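Local coordinates for hypothetical protein (Plasmodium falciparum, PDB 1ZSO) that is of unknown function but probably binds zinc, as a member of a family of eukaryotic CXXC-motif zinc-binding proteins, at residues V125-G130 against H150-G155; K131-V136 against D145-H150; V23-C28 against S90-E95. All blocks are in the same frame, centred on the assembly; numbering follows the deposited sequence.

Interactions 1 and 2 both span two antiparallel sheets at one end of the chain, their centres about 6 Å apart, and interaction 2 is nested inside the loop that interaction 1 closes. They share His150, and Asp127 of interaction 1 probably hydrogen-bonds Tyr133 of interaction 2. Interaction 3 lies within the four-stranded sheet, its centre about 13 Å from that of interaction 1 and about 14 Å from that of interaction 2. Strand 123-127 ties it to interaction 1: Glu126 O lies 2.9 Å from Lys24 N, a probable hydrogen bond, and Glu126 OE1 forms a salt bridge with Arg25 NE at 3.1 Å. Interactions 2 and 3 do not touch.

Interaction 1: V125-G130 against H150-G155; sequences VEDTKG and HEMCVG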
ATOM      1  N   VAL B 125       1.147   3.732 -26.088  1.00 38.09           N
ATOM      2  CA  VAL B 125       0.647   3.294 -27.369  1.00 37.44           C
ATOM      3  C   VAL B 125       1.742   3.426 -28.429  1.00 37.70           C
ATOM      4  O   VAL B 125       2.458   4.426 -28.483  1.00 36.89           O
ATOM      5  CB  VAL B 125      -0.554   4.111 -27.785  1.00 36.56           C
ATOM      6  CG1 VAL B 125      -0.795   3.941 -29.257  1.00 32.51           C
ATOM      7  CG2 VAL B 125      -1.765   3.704 -26.955  1.00 35.44           C
ATOM      8  N   GLU B 126       1.867   2.392 -29.250  1.00 38.19           N
ATOM      9  CA  GLU B 126       2.641   2.469 -30.488  1.00 38.27           C
ATOM     10  C   GLU B 126       1.621   2.506 -31.608  1.00 37.50           C
ATOM     11  O   GLU B 126       0.668   1.745 -31.560  1.00 37.88           O
ATOM     12  CB  GLU B 126       3.554   1.253 -30.665  1.00 37.55           C
ATOM     13  CG  GLU B 126       4.490   1.394 -31.895  1.00 38.59           C
ATOM     14  CD  GLU B 126       5.496   0.282 -32.007  1.00 39.07           C
ATOM     15  OE1 GLU B 126       5.332  -0.729 -31.290  1.00 39.59           O
ATOM     16  OE2 GLU B 126       6.459   0.422 -32.809  1.00 42.20           O
ATOM     17  N   ASP B 127       1.798   3.390 -32.594  1.00 36.95           N
ATOM     18  CA  ASP B 127       0.910   3.394 -33.764  1.00 36.09           C
ATOM     19  C   ASP B 127       1.530   2.583 -34.893  1.00 35.37           C
ATOM     20  O   ASP B 127       2.651   2.125 -34.755  1.00 33.75           O
ATOM     21  CB  ASP B 127       0.537   4.819 -34.211  1.00 36.64           C
ATOM     22  CG  ASP B 127       1.722   5.618 -34.781  1.00 33.76           C
ATOM     23  OD1 ASP B 127       2.689   5.060 -35.334  1.00 32.85           O
ATOM     24  OD2 ASP B 127       1.659   6.851 -34.692  1.00 33.05           O
ATOM     25  N   THR B 128       0.791   2.401 -35.986  1.00 35.57           N
ATOM     26  CA  THR B 128       1.198   1.493 -37.042  1.00 36.96           C
ATOM     27  C   THR B 128       2.458   1.986 -37.781  1.00 37.25           C
ATOM     28  O   THR B 128       3.155   1.194 -38.434  1.00 36.50           O
ATOM     29  CB  THR B 128       0.055   1.224 -38.067  1.00 37.43           C
ATOM     30  OG1 THR B 128      -0.482   2.466 -38.539  1.00 36.47           O
ATOM     31  CG2 THR B 128      -1.058   0.353 -37.437  1.00 37.44           C
ATOM     32  N   LYS B 129       2.750   3.282 -37.643  1.00 37.13           N
ATOM     33  CA  LYS B 129       3.970   3.877 -38.188  1.00 37.59           C
ATOM     34  C   LYS B 129       5.095   3.887 -37.155  1.00 37.27           C
ATOM     35  O   LYS B 129       6.120   4.532 -37.353  1.00 36.49           O
ATOM     36  CB  LYS B 129       3.685   5.305 -38.654  1.00 38.50           C
ATOM     37  CG  LYS B 129       2.624   5.401 -39.748  1.00 39.23           C
ATOM     38  CD  LYS B 129       3.155   4.932 -41.089  1.00 39.91           C
ATOM     39  CE  LYS B 129       2.087   5.009 -42.173  1.00 40.38           C
ATOM     40  NZ  LYS B 129       2.198   3.863 -43.130  1.00 38.56           N
ATOM     41  N   GLY B 130       4.874   3.205 -36.033  1.00 37.21           N
ATOM     42  CA  GLY B 130       5.935   2.907 -35.088  1.00 37.37           C
ATOM     43  C   GLY B 130       6.265   3.949 -34.030  1.00 37.49           C
ATOM     44  O   GLY B 130       7.192   3.743 -33.251  1.00 36.78           O
ATOM     45  N   HIS B 150       3.114  11.475 -40.571  1.00 42.95           N
ATOM     46  CA  HIS B 150       2.391  10.840 -41.664  1.00 42.81           C
ATOM     47  C   HIS B 150       0.957  11.357 -41.783  1.00 42.80           C
ATOM     48  O   HIS B 150       0.166  10.794 -42.528  1.00 43.17           O
ATOM     49  CB  HIS B 150       2.362   9.313 -41.487  1.00 43.04           C
ATOM     50  CG  HIS B 150       3.717   8.674 -41.362  1.00 44.13           C
ATOM     51  ND1 HIS B 150       4.394   8.584 -40.163  1.00 45.95           N
ATOM     52  CD2 HIS B 150       4.500   8.055 -42.279  1.00 43.88           C
ATOM     53  CE1 HIS B 150       5.544   7.958 -40.352  1.00 44.39           C
ATOM     54  NE2 HIS B 150       5.631   7.626 -41.625  1.00 42.90           N
ATOM     55  N   GLU B 151       0.619  12.413 -41.044  1.00 42.75           N
ATOM     56  CA  GLU B 151      -0.735  12.999 -41.073  1.00 42.46           C
ATOM     57  C   GLU B 151      -1.841  11.951 -40.801  1.00 42.58           C
ATOM     58  O   GLU B 151      -2.750  11.740 -41.615  1.00 40.92           O
ATOM     59  CB  GLU B 151      -0.955  13.764 -42.395  1.00 41.95           C
ATOM     60  CG  GLU B 151      -0.416  15.208 -42.304  1.00 42.35           C
ATOM     61  CD  GLU B 151       0.066  15.799 -43.620  1.00 42.37           C
ATOM     62  OE1 GLU B 151      -0.719  15.857 -44.596  1.00 41.96           O
ATOM     63  OE2 GLU B 151       1.235  16.253 -43.657  1.00 41.64           O
HETATM   64  N   MSE B 152      -1.768  11.323 -39.628  1.00 43.12           N
HETATM   65  CA  MSE B 152      -2.555  10.114 -39.360  1.00 44.23           C
HETATM   66  C   MSE B 152      -3.203  10.140 -37.994  1.00 41.63           C
HETATM   67  O   MSE B 152      -2.526  10.272 -36.991  1.00 40.11           O
HETATM   68  CB  MSE B 152      -1.654   8.871 -39.480  1.00 44.11           C
HETATM   69  CG  MSE B 152      -2.324   7.547 -39.112  1.00 45.44           C
HETATM   70 SE   MSE B 152      -1.167   5.975 -39.518  1.00 53.35          SE
HETATM   71  CE  MSE B 152      -0.087   5.890 -37.862  1.00 52.85           C
ATOM     72  N   CYS B 153      -4.522  10.004 -37.957  1.00 40.80           N
ATOM     73  CA  CYS B 153      -5.227   9.925 -36.683  1.00 39.93           C
ATOM     74  C   CYS B 153      -4.957   8.552 -36.069  1.00 39.33           C
ATOM     75  O   CYS B 153      -5.000   7.509 -36.754  1.00 38.35           O
ATOM     76  CB  CYS B 153      -6.747  10.142 -36.846  1.00 39.91           C
ATOM     77  SG  CYS B 153      -7.347  11.824 -37.458  1.00 43.45           S
ATOM     78  N   VAL B 154      -4.693   8.566 -34.767  1.00 38.50           N
ATOM     79  CA  VAL B 154      -4.484   7.356 -33.974  1.00 37.14           C
ATOM     80  C   VAL B 154      -5.440   7.394 -32.793  1.00 36.78           C
ATOM     81  O   VAL B 154      -5.506   8.373 -32.106  1.00 35.68           O
ATOM     82  CB  VAL B 154      -3.047   7.322 -33.458  1.00 36.30           C
ATOM     83  CG1 VAL B 154      -2.785   6.049 -32.761  1.00 38.87           C
ATOM     84  CG2 VAL B 154      -2.092   7.511 -34.600  1.00 37.37           C
ATOM     85  N   GLY B 155      -6.191   6.329 -32.561  1.00 38.57           N
ATOM     86  CA  GLY B 155      -7.263   6.375 -31.568  1.00 38.99           C
ATOM     87  C   GLY B 155      -7.557   5.055 -30.859  1.00 39.30           C
ATOM     88  O   GLY B 155      -7.329   3.967 -31.380  1.00 38.45           O
TER
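Lys129 lays its aliphatic chain over the His150 ring, and its CG also meets the methyl end of Met152. Lys129 sits in the type I turn Asp127-Gly130, which closes the beta hairpin of strands 123-127 and 132-136; His150 immediately precedes, and Met152 is the second residue of, the G1 beta bulge that Glu151 and Met152 form opposite Asn147, at the start of strand 152-163 in the other sheet. The lysine-histidine contact is CH-pi: CD of Lys129 stands 3.6 Å from the His150 ring centroid, 10° off the ring normal, while CB lies nearer ND1 and CE1. A bend at chi2 (-74°) carries CD over the ring. Met152, a selenomethionine, runs straight to SE and then bends at chi3 (86°), which places CE among three turn residues. There CE lies 3.5 Å from Thr128 OG1 and 3.6 Å from Asp127 CG. The Asp127 carboxylate has polar partners too, Tyr133 and Asn147 at OD2 and Lys131 N at OD1. Val154 packs deeper, both its methyls 3.8 Å from Asp127 CB. The methyl carbon CE of Met152 and CG of Lys129 are pressed to 3.3 Å, tighter than usual van der Waals contact.

Interaction 2: K131-V136 against D145-H150; sequences KLYYDV and DYNEEH
Tyr133 fills the tight part of this contact, with one side of its ring against Asp145 and its hydroxyl against Asn147. Asp145 OD1 comes up to the ring edge, near the ring plane, 3.5 Å from Tyr133 CD2, and Asp145 CB lies 3.7 Å from Tyr133 CE2. The carboxylate is turned 46° out of the plane of the ring, and the two side chains are set obliquely. Farther along, Tyr133 OH reaches Asn147 CB at 3.7 Å and lies about as far from ND2, with ring and amide planes 73° apart. Neither of these polar groups bonds the other; both Tyr133 OH and Asn147 ND2 are hydrogen-bonded to Asp127 OD2, so one buried carboxylate oxygen collects the two. The strands involved, 132-134 and 145-147, run roughly antiparallel with axes 9.8 Å apart and share no backbone hydrogen bonds. They are edge strands of two different antiparallel sheets, and the contact between the sheets runs through side chains here. Where strand 143-147 ends, Asn147 forms an Asx motif: its CG is anti to the backbone N (chi1 -167°), and OD1 accepts from His150 N at 3.1 Å, with a weak further bond from His150 ND1. Asp145 OD2 accepts from the N of its neighbour Tyr146 through its anti lone pair. Lys131, by contrast, is exposed and only loosely engaged with segment 145-150. Its chain, bent at several torsions, slides past Asn147 in the opposite direction, CG 3.7 Å from ND2, while its CD covers the ring of Tyr133 in its own segment, 3.3 Å above one face and offset toward the rim. Lys131 NZ remains 5.5 Å from Asp145 OD2, too distant for a salt bridge.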
ATOM      1  N   LYS B 131       5.527   5.055 -33.969  1.00 38.32           N
ATOM      2  CA  LYS B 131       5.847   6.081 -32.979  1.00 38.90           C
ATOM      3  C   LYS B 131       5.033   5.858 -31.721  1.00 38.84           C
ATOM      4  O   LYS B 131       3.926   5.314 -31.763  1.00 39.15           O
ATOM      5  CB  LYS B 131       5.672   7.496 -33.538  1.00 39.67           C
ATOM      6  CG  LYS B 131       4.370   8.151 -33.271  1.00 42.15           C
ATOM      7  CD  LYS B 131       4.512   9.238 -32.246  1.00 45.65           C
ATOM      8  CE  LYS B 131       4.607  10.621 -32.886  1.00 48.39           C
ATOM      9  NZ  LYS B 131       3.685  11.560 -32.137  1.00 50.04           N
ATOM     10  N   LEU B 132       5.617   6.257 -30.601  1.00 38.85           N
ATOM     11  CA  LEU B 132       5.123   5.875 -29.295  1.00 39.22           C
ATOM     12  C   LEU B 132       4.477   7.059 -28.615  1.00 39.65           C
ATOM     13  O   LEU B 132       4.942   8.190 -28.738  1.00 40.42           O
ATOM     14  CB  LEU B 132       6.279   5.366 -28.444  1.00 39.84           C
ATOM     15  CG  LEU B 132       6.983   4.109 -28.970  1.00 38.80           C
ATOM     16  CD1 LEU B 132       8.293   3.940 -28.276  1.00 39.55           C
ATOM     17  CD2 LEU B 132       6.129   2.901 -28.741  1.00 40.13           C
ATOM     18  N   TYR B 133       3.390   6.805 -27.905  1.00 39.48           N
ATOM     19  CA  TYR B 133       2.716   7.858 -27.174  1.00 38.98           C
ATOM     20  C   TYR B 133       2.709   7.436 -25.723  1.00 39.72           C
ATOM     21  O   TYR B 133       2.404   6.276 -25.394  1.00 38.62           O
ATOM     22  CB  TYR B 133       1.297   8.069 -27.709  1.00 39.18           C
ATOM     23  CG  TYR B 133       1.253   8.269 -29.208  1.00 40.16           C
ATOM     24  CD1 TYR B 133       1.479   7.210 -30.084  1.00 39.90           C
ATOM     25  CD2 TYR B 133       1.026   9.523 -29.746  1.00 41.59           C
ATOM     26  CE1 TYR B 133       1.455   7.393 -31.450  1.00 39.91           C
ATOM     27  CE2 TYR B 133       1.011   9.722 -31.100  1.00 39.87           C
ATOM     28  CZ  TYR B 133       1.215   8.655 -31.948  1.00 41.04           C
ATOM     29  OH  TYR B 133       1.174   8.887 -33.297  1.00 38.00           O
ATOM     30  N   TYR B 134       3.090   8.380 -24.869  1.00 40.06           N
ATOM     31  CA  TYR B 134       3.162   8.157 -23.443  1.00 41.38           C
ATOM     32  C   TYR B 134       2.037   8.864 -22.692  1.00 43.06           C
ATOM     33  O   TYR B 134       1.279   9.691 -23.259  1.00 40.86           O
ATOM     34  CB  TYR B 134       4.518   8.616 -22.929  1.00 41.69           C
ATOM     35  CG  TYR B 134       5.618   7.749 -23.501  1.00 43.48           C
ATOM     36  CD1 TYR B 134       5.994   6.573 -22.856  1.00 43.25           C
ATOM     37  CD2 TYR B 134       6.228   8.060 -24.716  1.00 40.32           C
ATOM     38  CE1 TYR B 134       6.967   5.755 -23.394  1.00 43.49           C
ATOM     39  CE2 TYR B 134       7.183   7.241 -25.254  1.00 39.10           C
ATOM     40  CZ  TYR B 134       7.540   6.089 -24.591  1.00 41.00           C
ATOM     41  OH  TYR B 134       8.500   5.246 -25.096  1.00 45.10           O
ATOM     42  N   ASP B 135       1.923   8.527 -21.411  1.00 44.12           N
ATOM     43  CA  ASP B 135       0.929   9.168 -20.575  1.00 45.05           C
ATOM     44  C   ASP B 135      -0.423   9.110 -21.292  1.00 43.44           C
ATOM     45  O   ASP B 135      -1.174  10.079 -21.298  1.00 43.20           O
ATOM     46  CB  ASP B 135       1.344  10.622 -20.325  1.00 46.20           C
ATOM     47  CG  ASP B 135       2.579  10.742 -19.417  1.00 50.72           C
ATOM     48  OD1 ASP B 135       2.462  10.374 -18.217  1.00 55.38           O
ATOM     49  OD2 ASP B 135       3.647  11.224 -19.894  1.00 52.05           O
ATOM     50  N   VAL B 136      -0.696   7.978 -21.927  1.00 42.30           N
ATOM     51  CA  VAL B 136      -1.966   7.763 -22.625  1.00 41.54           C
ATOM     52  C   VAL B 136      -3.042   7.561 -21.578  1.00 40.75           C
ATOM     53  O   VAL B 136      -2.949   6.678 -20.722  1.00 40.71           O
ATOM     54  CB  VAL B 136      -1.888   6.578 -23.603  1.00 41.87           C
ATOM     55  CG1 VAL B 136      -3.248   6.220 -24.148  1.00 42.04           C
ATOM     56  CG2 VAL B 136      -0.914   6.897 -24.744  1.00 42.48           C
ATOM     57  N   ASP B 145      -4.704  10.720 -30.738  1.00 35.89           N
ATOM     58  CA  ASP B 145      -3.631  11.637 -31.029  1.00 37.35           C
ATOM     59  C   ASP B 145      -3.537  11.660 -32.555  1.00 38.32           C
ATOM     60  O   ASP B 145      -4.307  10.984 -33.251  1.00 37.88           O
ATOM     61  CB  ASP B 145      -2.302  11.184 -30.380  1.00 37.89           C
ATOM     62  CG  ASP B 145      -1.412  12.376 -29.929  1.00 39.26           C
ATOM     63  OD1 ASP B 145      -0.850  12.316 -28.812  1.00 42.08           O
ATOM     64  OD2 ASP B 145      -1.276  13.373 -30.678  1.00 39.11           O
ATOM     65  N   TYR B 146      -2.587  12.441 -33.068  1.00 39.43           N
ATOM     66  CA  TYR B 146      -2.420  12.647 -34.497  1.00 39.08           C
ATOM     67  C   TYR B 146      -0.955  12.443 -34.771  1.00 39.68           C
ATOM     68  O   TYR B 146      -0.108  13.015 -34.095  1.00 39.88           O
ATOM     69  CB  TYR B 146      -2.841  14.073 -34.868  1.00 39.43           C
ATOM     70  CG  TYR B 146      -3.030  14.354 -36.342  1.00 39.72           C
ATOM     71  CD1 TYR B 146      -2.171  15.197 -37.007  1.00 40.62           C
ATOM     72  CD2 TYR B 146      -4.086  13.787 -37.068  1.00 41.61           C
ATOM     73  CE1 TYR B 146      -2.333  15.476 -38.377  1.00 42.41           C
ATOM     74  CE2 TYR B 146      -4.267  14.063 -38.446  1.00 39.61           C
ATOM     75  CZ  TYR B 146      -3.385  14.912 -39.090  1.00 40.55           C
ATOM     76  OH  TYR B 146      -3.513  15.210 -40.445  1.00 38.41           O
ATOM     77  N   ASN B 147      -0.651  11.590 -35.737  1.00 40.07           N
ATOM     78  CA  ASN B 147       0.714  11.467 -36.223  1.00 40.67           C
ATOM     79  C   ASN B 147       0.958  12.563 -37.264  1.00 41.46           C
ATOM     80  O   ASN B 147       0.490  12.471 -38.407  1.00 40.91           O
ATOM     81  CB  ASN B 147       0.971  10.073 -36.811  1.00 39.49           C
ATOM     82  CG  ASN B 147       2.438   9.799 -37.029  1.00 38.17           C
ATOM     83  OD1 ASN B 147       3.170  10.617 -37.598  1.00 36.24           O
ATOM     84  ND2 ASN B 147       2.879   8.633 -36.592  1.00 34.34           N
ATOM     85  N   GLU B 148       1.679  13.606 -36.847  1.00 42.83           N
ATOM     86  CA  GLU B 148       1.982  14.731 -37.721  1.00 43.74           C
ATOM     87  C   GLU B 148       2.889  14.286 -38.865  1.00 44.06           C
ATOM     88  O   GLU B 148       2.781  14.796 -39.983  1.00 43.99           O
ATOM     89  CB  GLU B 148       2.698  15.849 -36.952  1.00 44.51           C
ATOM     90  CG  GLU B 148       2.045  16.307 -35.650  1.00 49.04           C
ATOM     91  CD  GLU B 148       0.922  17.327 -35.828  1.00 52.99           C
ATOM     92  OE1 GLU B 148       1.031  18.256 -36.666  1.00 55.41           O
ATOM     93  OE2 GLU B 148      -0.073  17.202 -35.087  1.00 58.96           O
ATOM     94  N   GLU B 149       3.810  13.367 -38.567  1.00 44.08           N
ATOM     95  CA  GLU B 149       4.803  12.895 -39.552  1.00 43.78           C
ATOM     96  C   GLU B 149       4.124  12.316 -40.790  1.00 43.50           C
ATOM     97  O   GLU B 149       4.508  12.635 -41.921  1.00 43.52           O
ATOM     98  CB  GLU B 149       5.721  11.833 -38.927  1.00 43.83           C
ATOM     99  CG  GLU B 149       7.203  12.172 -38.892  1.00 44.26           C
ATOM    100  CD  GLU B 149       8.017  11.315 -39.859  1.00 45.72           C
ATOM    101  OE1 GLU B 149       7.417  10.486 -40.570  1.00 46.61           O
ATOM    102  OE2 GLU B 149       9.254  11.461 -39.905  1.00 45.60           O
ATOM    103  N   HIS B 150       3.114  11.475 -40.571  1.00 42.95           N
ATOM    104  CA  HIS B 150       2.391  10.840 -41.664  1.00 42.81           C
ATOM    105  C   HIS B 150       0.957  11.357 -41.783  1.00 42.80           C
ATOM    106  O   HIS B 150       0.166  10.794 -42.528  1.00 43.17           O
ATOM    107  CB  HIS B 150       2.362   9.313 -41.487  1.00 43.04           C
ATOM    108  CG  HIS B 150       3.717   8.674 -41.362  1.00 44.13           C
ATOM    109  ND1 HIS B 150       4.394   8.584 -40.163  1.00 45.95           N
ATOM    110  CD2 HIS B 150       4.500   8.055 -42.279  1.00 43.88           C
ATOM    111  CE1 HIS B 150       5.544   7.958 -40.352  1.00 44.39           C
ATOM    112  NE2 HIS B 150       5.631   7.626 -41.625  1.00 42.90           N
TER

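Interaction 3: V23-C28 against S90-E95; sequences VKRLFC and SCSYEE
Tyr93 O receives the backbone N-H of Leu26 at 2.9 Å, nearly straight at 167°, and a CA-H...O contact from Arg25 CA at 3.2 Å. This belongs to an antiparallel ladder in which strand 92-94, outermost in a four-stranded sheet, lies along strand 25-27. Leu26 and Tyr93 form its hydrogen-bonded pair, Tyr93 N returning a bond of the same length to Leu26 O. Non-hydrogen-bonded pairs, Arg25 with Glu94 and Phe27 with Ser92, lie on either side of it. Past the last bridge, Glu95 N still bonds O of Lys24, which with Arg25 forms a classic beta bulge opposite Glu126 on the neighbouring strand. Leu26 and Tyr93 start out on one face; Leu26 packs there on Val125 and Ile156, while the far end of Tyr93 leads away, its OH bonded to Glu100 O and Ala18 N. On the opposite face, Arg25 CB sits 4.0 Å from Glu94 CG, and NH1 of the Arg25 guanidinium lies 3.1 Å above the plane of the Phe27 ring, offset toward its rim. Arg25 NE is salt-bridged to Glu126. The other end of the ladder is looser: Cys28 N bonds Cys91 O only weakly, at 3.4 Å, and a water also donates to Cys91 O. Here the two cysteine side chains meet, Cys28 SG 3.7 Å from Cys91 CB and 3.9 Å from Cys91 SG, too far for a disulfide.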
ATOM      1  N   VAL B  23      -3.519   1.901 -34.494  1.00 36.77           N
ATOM      2  CA  VAL B  23      -2.741   1.463 -33.325  1.00 36.56           C
ATOM      3  C   VAL B  23      -2.144   0.077 -33.538  1.00 34.98           C
ATOM      4  O   VAL B  23      -2.810  -0.827 -33.984  1.00 35.71           O
ATOM      5  CB  VAL B  23      -3.645   1.393 -32.066  1.00 36.19           C
ATOM      6  CG1 VAL B  23      -2.915   0.742 -30.909  1.00 38.17           C
ATOM      7  CG2 VAL B  23      -4.132   2.778 -31.676  1.00 37.19           C
ATOM      8  N   LYS B  24      -0.883  -0.100 -33.200  1.00 35.04           N
ATOM      9  CA  LYS B  24      -0.267  -1.405 -33.372  1.00 36.35           C
ATOM     10  C   LYS B  24      -0.383  -2.176 -32.051  1.00 36.87           C
ATOM     11  O   LYS B  24      -0.693  -3.369 -32.022  1.00 35.56           O
ATOM     12  CB  LYS B  24       1.176  -1.271 -33.883  1.00 35.80           C
ATOM     13  CG  LYS B  24       1.962  -2.564 -33.857  1.00 39.23           C
ATOM     14  CD  LYS B  24       2.883  -2.706 -35.059  1.00 42.28           C
ATOM     15  CE  LYS B  24       3.212  -4.191 -35.287  1.00 45.60           C
ATOM     16  NZ  LYS B  24       3.599  -4.553 -36.702  1.00 45.65           N
ATOM     17  N   ARG B  25      -0.202  -1.464 -30.948  1.00 37.83           N
ATOM     18  CA  ARG B  25      -0.397  -2.058 -29.637  1.00 37.73           C
ATOM     19  C   ARG B  25      -0.609  -0.977 -28.605  1.00 36.57           C
ATOM     20  O   ARG B  25      -0.085   0.138 -28.714  1.00 35.27           O
ATOM     21  CB  ARG B  25       0.789  -2.955 -29.225  1.00 38.25           C
ATOM     22  CG  ARG B  25       2.139  -2.256 -29.330  1.00 38.94           C
ATOM     23  CD  ARG B  25       3.234  -2.889 -28.466  1.00 38.86           C
ATOM     24  NE  ARG B  25       4.539  -2.311 -28.805  1.00 40.23           N
ATOM     25  CZ  ARG B  25       5.611  -2.242 -28.004  1.00 37.85           C
ATOM     26  NH1 ARG B  25       5.600  -2.711 -26.756  1.00 32.44           N
ATOM     27  NH2 ARG B  25       6.720  -1.685 -28.483  1.00 35.77           N
ATOM     28  N   LEU B  26      -1.429  -1.343 -27.629  1.00 36.13           N
ATOM     29  CA  LEU B  26      -1.641  -0.606 -26.412  1.00 36.55           C
ATOM     30  C   LEU B  26      -0.995  -1.473 -25.354  1.00 37.22           C
ATOM     31  O   LEU B  26      -1.102  -2.705 -25.418  1.00 36.94           O
ATOM     32  CB  LEU B  26      -3.146  -0.475 -26.171  1.00 35.65           C
ATOM     33  CG  LEU B  26      -3.692  -0.006 -24.834  1.00 35.42           C
ATOM     34  CD1 LEU B  26      -3.417   1.488 -24.455  1.00 32.28           C
ATOM     35  CD2 LEU B  26      -5.161  -0.301 -24.862  1.00 37.04           C
ATOM     36  N   PHE B  27      -0.274  -0.861 -24.419  1.00 36.62           N
ATOM     37  CA  PHE B  27       0.388  -1.635 -23.384  1.00 35.98           C
ATOM     38  C   PHE B  27       0.775  -0.745 -22.251  1.00 37.95           C
ATOM     39  O   PHE B  27       0.624   0.473 -22.342  1.00 36.45           O
ATOM     40  CB  PHE B  27       1.616  -2.396 -23.920  1.00 35.69           C
ATOM     41  CG  PHE B  27       2.745  -1.518 -24.441  1.00 33.75           C
ATOM     42  CD1 PHE B  27       2.593  -0.773 -25.601  1.00 33.94           C
ATOM     43  CD2 PHE B  27       3.983  -1.510 -23.801  1.00 33.34           C
ATOM     44  CE1 PHE B  27       3.621   0.006 -26.080  1.00 32.83           C
ATOM     45  CE2 PHE B  27       5.019  -0.729 -24.260  1.00 29.01           C
ATOM     46  CZ  PHE B  27       4.846   0.027 -25.406  1.00 32.77           C
ATOM     47  N   CYS B  28       1.273  -1.353 -21.174  1.00 39.47           N
ATOM     48  CA  CYS B  28       1.829  -0.589 -20.071  1.00 40.88           C
ATOM     49  C   CYS B  28       3.135  -1.179 -19.533  1.00 41.17           C
ATOM     50  O   CYS B  28       3.506  -2.298 -19.872  1.00 42.67           O
ATOM     51  CB  CYS B  28       0.799  -0.460 -18.980  1.00 41.45           C
ATOM     52  SG  CYS B  28       0.010  -1.996 -18.532  1.00 47.06           S
ATOM     53  N   SER B  90       1.745 -10.407 -21.213  1.00 33.28           N
ATOM     54  CA  SER B  90       0.790  -9.776 -20.348  1.00 31.56           C
ATOM     55  C   SER B  90       0.757  -8.294 -20.744  1.00 29.52           C
ATOM     56  O   SER B  90       1.699  -7.769 -21.335  1.00 27.81           O
ATOM     57  CB  SER B  90       1.243  -9.963 -18.886  1.00 32.21           C
ATOM     58  OG  SER B  90       0.262  -9.543 -17.920  1.00 37.55           O
ATOM     59  N   CYS B  91      -0.344  -7.632 -20.444  1.00 28.33           N
ATOM     60  CA  CYS B  91      -0.440  -6.197 -20.516  1.00 28.63           C
ATOM     61  C   CYS B  91      -0.205  -5.632 -21.895  1.00 27.38           C
ATOM     62  O   CYS B  91       0.365  -4.556 -21.999  1.00 27.87           O
ATOM     63  CB  CYS B  91       0.555  -5.548 -19.555  1.00 29.15           C
ATOM     64  SG  CYS B  91       0.187  -5.847 -17.840  1.00 33.31           S
ATOM     65  N   SER B  92      -0.653  -6.338 -22.930  1.00 26.45           N
ATOM     66  CA  SER B  92      -0.551  -5.888 -24.307  1.00 26.39           C
ATOM     67  C   SER B  92      -1.872  -6.203 -25.040  1.00 26.77           C
ATOM     68  O   SER B  92      -2.462  -7.243 -24.827  1.00 26.02           O
ATOM     69  CB  SER B  92       0.638  -6.593 -25.005  1.00 27.37           C
ATOM     70  OG  SER B  92       1.027  -5.912 -26.192  1.00 22.25           O
ATOM     71  N   TYR B  93      -2.335  -5.277 -25.881  1.00 28.13           N
ATOM     72  CA  TYR B  93      -3.494  -5.468 -26.740  1.00 28.12           C
ATOM     73  C   TYR B  93      -3.108  -4.955 -28.116  1.00 29.85           C
ATOM     74  O   TYR B  93      -2.616  -3.850 -28.287  1.00 29.64           O
ATOM     75  CB  TYR B  93      -4.664  -4.690 -26.150  1.00 29.12           C
ATOM     76  CG  TYR B  93      -6.057  -4.937 -26.731  1.00 26.92           C
ATOM     77  CD1 TYR B  93      -6.805  -6.026 -26.350  1.00 25.29           C
ATOM     78  CD2 TYR B  93      -6.645  -4.010 -27.604  1.00 31.03           C
ATOM     79  CE1 TYR B  93      -8.076  -6.211 -26.833  1.00 27.68           C
ATOM     80  CE2 TYR B  93      -7.926  -4.193 -28.120  1.00 27.28           C
ATOM     81  CZ  TYR B  93      -8.636  -5.290 -27.740  1.00 27.78           C
ATOM     82  OH  TYR B  93      -9.919  -5.481 -28.242  1.00 27.22           O
ATOM     83  N   GLU B  94      -3.299  -5.781 -29.117  1.00 32.79           N
ATOM     84  CA  GLU B  94      -2.633  -5.545 -30.381  1.00 33.90           C
ATOM     85  C   GLU B  94      -3.661  -5.392 -31.489  1.00 33.19           C
ATOM     86  O   GLU B  94      -4.828  -5.691 -31.301  1.00 31.07           O
ATOM     87  CB  GLU B  94      -1.637  -6.689 -30.630  1.00 34.07           C
ATOM     88  CG  GLU B  94      -0.537  -6.754 -29.542  1.00 35.56           C
ATOM     89  CD  GLU B  94       0.013  -8.154 -29.289  1.00 37.69           C
ATOM     90  OE1 GLU B  94       0.062  -8.956 -30.264  1.00 44.55           O
ATOM     91  OE2 GLU B  94       0.410  -8.453 -28.124  1.00 40.47           O
ATOM     92  N   GLU B  95      -3.215  -4.873 -32.626  1.00 33.05           N
ATOM     93  CA  GLU B  95      -4.089  -4.635 -33.774  1.00 33.74           C
ATOM     94  C   GLU B  95      -5.006  -5.833 -34.041  1.00 32.93           C
ATOM     95  O   GLU B  95      -6.228  -5.691 -34.237  1.00 33.78           O
ATOM     96  CB  GLU B  95      -3.221  -4.351 -34.998  1.00 33.53           C
ATOM     97  CG  GLU B  95      -3.940  -3.925 -36.260  1.00 33.66           C
ATOM     98  CD  GLU B  95      -2.947  -3.467 -37.347  1.00 35.77           C
ATOM     99  OE1 GLU B  95      -1.716  -3.483 -37.067  1.00 40.37           O
ATOM    100  OE2 GLU B  95      -3.379  -3.091 -38.471  1.00 33.31           O
TER
HETATM  101  O   HOH W   1       3.569  -4.888 -22.044  1.00 59.46           O